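Local atomic coordinates of Protein/nucleic acid deglycase 2 (Escherichia coli, PDB entry 1OI4), a protein that removes methylglyoxal and glyoxal adducts from the amino groups of proteins and nucleotides, releasing lactate or glycolate and so repairing Maillard damage. Residues F107-F110 with T111-F114. Residues are numbered along the deposited sequence; the frame is centred on the assembly and turned at random.
Sequences FVTF and TRDF
Thr111 turns its hydroxyl back along the helix to the carbonyl of Phe107, OG1 donating to Phe107 O at 2.8 Å. The same oxygen takes the backbone N-H of Thr111, Thr111 N to Phe107 O 3.0 Å, and the two donors arrive from opposite faces of the carbonyl plane. A chi1 of -57° sets OG1 beside the backbone N and makes this double grip possible; the polar group of a buried side chain is thereby satisfied within its own helix. With an alanine in place of Thr111, Phe107 O would keep the backbone N-H but lose its second donor, and a gap is likely to open beside Leu130 and Leu131. One turn on, the rings of Phe110 and Phe114 project side by side, their planes nearly parallel, and touch through CE2 of Phe110 and CD1 of Phe114, 4.3 Å apart. Phe114 N donates to Phe110 O at 2.9 Å. Asp113 runs alongside Thr109, its OD1 3.7 Å from Thr109 CG2. These i to i+4 pairs belong to helix 105-116, which lies, after the short helix 97-101, in the crossover from strand 89-92 to the parallel strand 121-124 in the alpha/beta fold of the DJ-1/PfpI family. Its buried side faces the sheet, where Phe107, Phe110 and Thr111 all touch Leu29 of strand 25-29. On the more exposed side, Arg112 bends at chi3 (-63°) and brings its guanidinium back toward Val108 and Thr109, with Val108 O over one face and Thr109 OG1 at the edge. Val108 CG1 lies 3.8 Å from Arg112 NH1. A water in the guanidinium plane accepts from Arg112 NH2 at 3.0 Å and also hydrogen-bonds Thr109 OG1, at 2.7 Å. Farther out, Arg112 NE is hydrogen-bonded to Ala134 O at the end of helix 128-134, and Thr109 OG1 to Asn105 O.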
loop_
_atom_site.group_PDB
_atom_site.type_symbol
_atom_site.label_atom_id
_atom_site.label_comp_id
_atom_site.label_asym_id
_atom_site.label_seq_id
_atom_site.Cartn_x
_atom_site.Cartn_y
_atom_site.Cartn_z
ATOM N N PHE A 107 12.366 -8.921 -3.212
ATOM C CA PHE A 107 12.059 -8.525 -1.842
ATOM C C PHE A 107 11.052 -9.463 -1.194
ATOM O O PHE A 107 11.120 -9.728 0.009
ATOM C CB PHE A 107 11.554 -7.082 -1.801
ATOM C CG PHE A 107 12.581 -6.077 -2.233
ATOM C CD1 PHE A 107 12.725 -5.740 -3.577
ATOM C CD2 PHE A 107 13.458 -5.520 -1.307
ATOM C CE1 PHE A 107 13.732 -4.866 -3.992
ATOM C CE2 PHE A 107 14.470 -4.645 -1.714
ATOM C CZ PHE A 107 14.608 -4.320 -3.057
ATOM N N VAL A 108 10.123 -9.977 -1.992
ATOM C CA VAL A 108 9.122 -10.896 -1.476
ATOM C C VAL A 108 9.801 -12.195 -1.057
ATOM O O VAL A 108 9.505 -12.746 0.003
ATOM C CB VAL A 108 8.039 -11.196 -2.536
ATOM C CG1 VAL A 108 6.996 -12.158 -1.967
ATOM C CG2 VAL A 108 7.372 -9.900 -2.969
ATOM N N THR A 109 10.722 -12.670 -1.892
ATOM C CA THR A 109 11.458 -13.899 -1.613
ATOM C C THR A 109 12.353 -13.730 -0.384
ATOM O O THR A 109 12.473 -14.641 0.441
ATOM C CB THR A 109 12.319 -14.311 -2.834
ATOM O OG1 THR A 109 11.461 -14.832 -3.859
ATOM C CG2 THR A 109 13.344 -15.374 -2.446
ATOM N N PHE A 110 12.976 -12.561 -0.261
ATOM C CA PHE A 110 13.844 -12.276 0.877
ATOM C C PHE A 110 13.007 -12.337 2.154
ATOM O O PHE A 110 13.393 -12.973 3.141
ATOM C CB PHE A 110 14.453 -10.880 0.738
ATOM C CG PHE A 110 15.462 -10.547 1.802
ATOM C CD1 PHE A 110 16.813 -10.815 1.606
ATOM C CD2 PHE A 110 15.060 -9.974 3.003
ATOM C CE1 PHE A 110 17.751 -10.513 2.590
ATOM C CE2 PHE A 110 15.990 -9.669 3.995
ATOM C CZ PHE A 110 17.340 -9.939 3.786
ATOM N N THR A 111 11.855 -11.672 2.121
ATOM C CA THR A 111 10.958 -11.639 3.263
ATOM C C THR A 111 10.485 -13.047 3.627
ATOM O O THR A 111 10.490 -13.424 4.797
ATOM C CB THR A 111 9.724 -10.754 2.977
ATOM O OG1 THR A 111 10.152 -9.430 2.625
ATOM C CG2 THR A 111 8.827 -10.678 4.212
ATOM N N ARG A 112 10.085 -13.818 2.618
ATOM C CA ARG A 112 9.602 -15.180 2.830
ATOM C C ARG A 112 10.659 -16.067 3.479
ATOM O O ARG A 112 10.402 -16.721 4.491
ATOM C CB ARG A 112 9.175 -15.802 1.498
ATOM C CG ARG A 112 8.720 -17.254 1.603
ATOM C CD ARG A 112 8.449 -17.861 0.226
ATOM N NE ARG A 112 7.353 -17.180 -0.453
ATOM C CZ ARG A 112 7.465 -16.529 -1.606
ATOM N NH1 ARG A 112 6.401 -15.938 -2.137
ATOM N NH2 ARG A 112 8.636 -16.470 -2.227
ATOM N N ASP A 113 11.842 -16.095 2.878
ATOM C CA ASP A 113 12.941 -16.899 3.388
ATOM C C ASP A 113 13.362 -16.472 4.783
ATOM O O ASP A 113 13.683 -17.317 5.622
ATOM C CB ASP A 113 14.137 -16.809 2.448
ATOM C CG ASP A 113 13.886 -17.498 1.127
ATOM O OD1 ASP A 113 14.789 -17.470 0.267
ATOM O OD2 ASP A 113 12.786 -18.066 0.950
ATOM N N PHE A 114 13.356 -15.165 5.037
ATOM C CA PHE A 114 13.751 -14.678 6.348
ATOM C C PHE A 114 12.757 -15.160 7.398
ATOM O O PHE A 114 13.149 -15.666 8.450
ATOM C CB PHE A 114 13.830 -13.149 6.378
ATOM C CG PHE A 114 14.695 -12.625 7.490
ATOM C CD1 PHE A 114 16.067 -12.483 7.309
ATOM C CD2 PHE A 114 14.154 -12.364 8.745
ATOM C CE1 PHE A 114 16.895 -12.093 8.367
ATOM C CE2 PHE A 114 14.971 -11.975 9.810
ATOM C CZ PHE A 114 16.345 -11.841 9.620
HETATM O O HOH W 1 8.879 -14.512 -4.454
#